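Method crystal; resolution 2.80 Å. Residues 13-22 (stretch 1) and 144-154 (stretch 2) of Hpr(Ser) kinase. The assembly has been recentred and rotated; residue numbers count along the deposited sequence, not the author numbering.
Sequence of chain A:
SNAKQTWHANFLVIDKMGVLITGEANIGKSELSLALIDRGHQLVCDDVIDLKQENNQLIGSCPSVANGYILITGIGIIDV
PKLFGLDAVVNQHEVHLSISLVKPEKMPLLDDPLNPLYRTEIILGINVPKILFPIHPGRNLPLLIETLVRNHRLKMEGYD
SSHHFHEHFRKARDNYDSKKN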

# COMPACT_ATOMS: atom_id res chain seq x y z
N VAL A 13 -18.30 2.64 -6.25
CA VAL A 13 -19.13 1.86 -5.34
C VAL A 13 -18.19 1.16 -4.37
O VAL A 13 -17.31 0.40 -4.79
CB VAL A 13 -20.00 0.83 -6.09
CG1 VAL A 13 -20.85 0.04 -5.10
CG2 VAL A 13 -20.89 1.54 -7.11
N ILE A 14 -18.36 1.45 -3.08
CA ILE A 14 -17.54 0.89 -2.01
C ILE A 14 -18.43 0.35 -0.91
O ILE A 14 -19.16 1.10 -0.27
CB ILE A 14 -16.63 1.95 -1.38
CG1 ILE A 14 -15.79 2.66 -2.44
CG2 ILE A 14 -15.74 1.31 -0.33
CD1 ILE A 14 -14.97 3.84 -1.90
N ASP A 15 -18.36 -0.97 -0.69
CA ASP A 15 -19.16 -1.64 0.33
C ASP A 15 -20.64 -1.31 0.17
O ASP A 15 -21.31 -0.96 1.13
CB ASP A 15 -18.66 -1.27 1.73
CG ASP A 15 -19.26 -2.14 2.83
OD1 ASP A 15 -19.64 -3.30 2.55
OD2 ASP A 15 -19.35 -1.66 3.98
N LYS A 16 -21.14 -1.40 -1.07
CA LYS A 16 -22.53 -1.09 -1.42
C LYS A 16 -22.87 0.42 -1.44
O LYS A 16 -23.97 0.79 -1.84
CB LYS A 16 -23.54 -1.81 -0.51
CG LYS A 16 -23.35 -3.33 -0.38
CD LYS A 16 -24.15 -4.12 -1.42
CE LYS A 16 -24.82 -5.36 -0.81
NZ LYS A 16 -23.93 -6.15 0.09
N MSE A 17 -21.93 1.27 -1.03
CA MSE A 17 -22.15 2.71 -0.96
C MSE A 17 -21.57 3.43 -2.18
O MSE A 17 -20.37 3.34 -2.45
CB MSE A 17 -21.46 3.30 0.28
CG MSE A 17 -21.75 2.61 1.60
SE MSE A 17 -23.33 3.31 2.46
CE MSE A 17 -24.67 2.24 1.54
N GLY A 18 -22.41 4.14 -2.91
CA GLY A 18 -21.95 5.08 -3.93
C GLY A 18 -21.25 6.25 -3.28
O GLY A 18 -21.88 7.03 -2.57
N VAL A 19 -19.94 6.37 -3.52
CA VAL A 19 -19.09 7.34 -2.85
C VAL A 19 -18.48 8.31 -3.85
O VAL A 19 -17.83 7.89 -4.80
CB VAL A 19 -17.95 6.62 -2.10
CG1 VAL A 19 -17.04 7.64 -1.41
CG2 VAL A 19 -18.52 5.62 -1.09
N LEU A 20 -18.71 9.60 -3.63
CA LEU A 20 -18.12 10.67 -4.44
C LEU A 20 -16.81 11.13 -3.81
O LEU A 20 -16.78 11.46 -2.63
CB LEU A 20 -19.08 11.86 -4.50
CG LEU A 20 -20.47 11.65 -5.11
CD1 LEU A 20 -21.35 12.87 -4.87
CD2 LEU A 20 -20.36 11.37 -6.59
N ILE A 21 -15.73 11.17 -4.59
CA ILE A 21 -14.43 11.64 -4.09
C ILE A 21 -14.01 12.96 -4.75
O ILE A 21 -14.00 13.08 -5.97
CB ILE A 21 -13.30 10.64 -4.35
CG1 ILE A 21 -13.66 9.25 -3.82
CG2 ILE A 21 -12.03 11.12 -3.69
CD1 ILE A 21 -13.41 9.08 -2.35
N THR A 22 -13.64 13.92 -3.91
CA THR A 22 -13.33 15.29 -4.32
C THR A 22 -12.02 15.74 -3.68
O THR A 22 -11.58 15.16 -2.69
CB THR A 22 -14.51 16.23 -3.92
OG1 THR A 22 -15.28 16.54 -5.08
CG2 THR A 22 -14.02 17.52 -3.28
N LEU A 144 -7.71 3.36 4.34
CA LEU A 144 -8.33 4.34 5.22
C LEU A 144 -9.71 4.74 4.70
O LEU A 144 -10.67 4.78 5.46
CB LEU A 144 -7.44 5.58 5.37
CG LEU A 144 -6.06 5.33 6.01
CD1 LEU A 144 -5.37 6.65 6.28
CD2 LEU A 144 -6.18 4.52 7.27
N ILE A 145 -9.78 5.01 3.40
CA ILE A 145 -11.04 5.38 2.75
C ILE A 145 -12.03 4.22 2.75
O ILE A 145 -13.22 4.42 2.96
CB ILE A 145 -10.78 5.87 1.32
CG1 ILE A 145 -10.01 7.19 1.34
CG2 ILE A 145 -12.10 6.04 0.55
CD1 ILE A 145 -10.81 8.37 1.85
N GLU A 146 -11.55 3.01 2.52
CA GLU A 146 -12.40 1.83 2.60
C GLU A 146 -12.97 1.67 4.01
O GLU A 146 -14.14 1.35 4.17
CB GLU A 146 -11.63 0.56 2.22
CG GLU A 146 -12.40 -0.74 2.44
CD GLU A 146 -11.56 -1.96 2.16
OE1 GLU A 146 -11.41 -2.33 0.98
OE2 GLU A 146 -11.05 -2.56 3.13
N THR A 147 -12.13 1.88 5.01
CA THR A 147 -12.54 1.77 6.41
C THR A 147 -13.52 2.88 6.79
O THR A 147 -14.49 2.64 7.51
CB THR A 147 -11.32 1.80 7.34
OG1 THR A 147 -10.38 0.81 6.93
CG2 THR A 147 -11.73 1.53 8.78
N LEU A 148 -13.26 4.09 6.29
CA LEU A 148 -14.15 5.23 6.51
C LEU A 148 -15.54 4.96 5.97
O LEU A 148 -16.54 5.33 6.59
CB LEU A 148 -13.59 6.47 5.83
CG LEU A 148 -14.30 7.79 6.11
CD1 LEU A 148 -13.97 8.30 7.50
CD2 LEU A 148 -13.91 8.81 5.06
N VAL A 149 -15.61 4.32 4.80
CA VAL A 149 -16.88 4.07 4.11
C VAL A 149 -17.65 2.96 4.80
O VAL A 149 -18.86 3.05 4.95
CB VAL A 149 -16.66 3.71 2.62
CG1 VAL A 149 -17.97 3.28 1.97
CG2 VAL A 149 -16.06 4.89 1.87
N ARG A 150 -16.95 1.91 5.22
CA ARG A 150 -17.59 0.79 5.93
C ARG A 150 -18.14 1.23 7.27
O ARG A 150 -19.21 0.79 7.69
CB ARG A 150 -16.59 -0.36 6.11
CG ARG A 150 -16.16 -1.02 4.81
CD ARG A 150 -15.04 -1.99 5.02
NE ARG A 150 -15.48 -3.15 5.78
CZ ARG A 150 -14.70 -3.93 6.52
NH1 ARG A 150 -13.40 -3.68 6.63
NH2 ARG A 150 -15.23 -4.96 7.17
N ASN A 151 -17.41 2.11 7.95
CA ASN A 151 -17.88 2.72 9.20
C ASN A 151 -19.12 3.56 8.97
O ASN A 151 -20.03 3.55 9.79
CB ASN A 151 -16.79 3.59 9.85
CG ASN A 151 -16.05 2.87 10.96
OD1 ASN A 151 -16.02 1.65 11.02
ND2 ASN A 151 -15.45 3.64 11.85
N HIS A 152 -19.14 4.28 7.85
CA HIS A 152 -20.29 5.10 7.51
C HIS A 152 -21.54 4.25 7.30
O HIS A 152 -22.62 4.59 7.79
CB HIS A 152 -20.01 5.95 6.26
CG HIS A 152 -21.19 6.74 5.80
ND1 HIS A 152 -21.55 7.93 6.39
CD2 HIS A 152 -22.11 6.50 4.84
CE1 HIS A 152 -22.64 8.39 5.80
NE2 HIS A 152 -23.00 7.54 4.86
N ARG A 153 -21.40 3.14 6.58
CA ARG A 153 -22.52 2.25 6.32
C ARG A 153 -23.07 1.66 7.61
O ARG A 153 -24.28 1.56 7.78
CB ARG A 153 -22.10 1.13 5.37
CG ARG A 153 -23.16 0.05 5.19
CD ARG A 153 -23.04 -0.62 3.84
NE ARG A 153 -23.87 -1.82 3.77
CZ ARG A 153 -23.45 -3.06 4.00
NH1 ARG A 153 -22.18 -3.32 4.30
NH2 ARG A 153 -24.32 -4.06 3.91
N LEU A 154 -22.18 1.26 8.52
CA LEU A 154 -22.62 0.79 9.83
C LEU A 154 -23.36 1.89 10.59
O LEU A 154 -24.39 1.63 11.22
CB LEU A 154 -21.43 0.30 10.66
CG LEU A 154 -20.82 -1.03 10.22
CD1 LEU A 154 -19.59 -1.34 11.06
CD2 LEU A 154 -21.84 -2.15 10.33

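The apolar part of this contact centres on Val149, whose CG1 meets three side chains of the hairpin: Ile14 CG2 at 3.8 Å, Met17 CG at 3.9 Å and Val19 CG2 at 3.9 Å. A short, branched valine suits this place, because it presents a methyl group close to the helix backbone and lets the turn come near; the CA atoms of Ile14 and Val149 are 6.9 Å apart. The same CG1 lies 3.3 Å from Ile14 O, a carbonyl already engaged by Met17 N in the type I' turn that runs from Ile14 to Met17. One helical turn earlier, Ile145 extends the greasy surface more loosely: its CG2 is 4.4 Å from both Ile14 CD1 and Ile21 CD1. The spacing of Ile145, Val149 and Arg153 by four residues brings all three CA-to-CB bonds toward the hairpin.

Charge takes over at the turn. Asp15, with positive phi and psi, points its CB toward the helix and forms a salt bridge with Arg153, OD1 to NH1 at 3.1 Å. NH1 also donates a weak hydrogen bond to Asp15 OD2, at 3.3 Å. An arginine suits this position because its long side chain, with chi1 to chi3 all t, can carry a charged group to the carboxylate. Arg150 supplies a second positive charge, but its NE remains 4.5 Å from Asp15 OD2, beyond a salt bridge. Lys16 contributes no attraction of charge here: its NZ is 4.4 Å from Arg153 NH2, a like-charged pair, while its CG lies over one face of the guanidinium.

Selenomethionine Met17 bridges the two regions. Its long, polarizable side chain places SE 3.8 Å from Arg153 CB and 4.2 Å from His152 CD2, approaching the imidazole at its edge, near the ring plane.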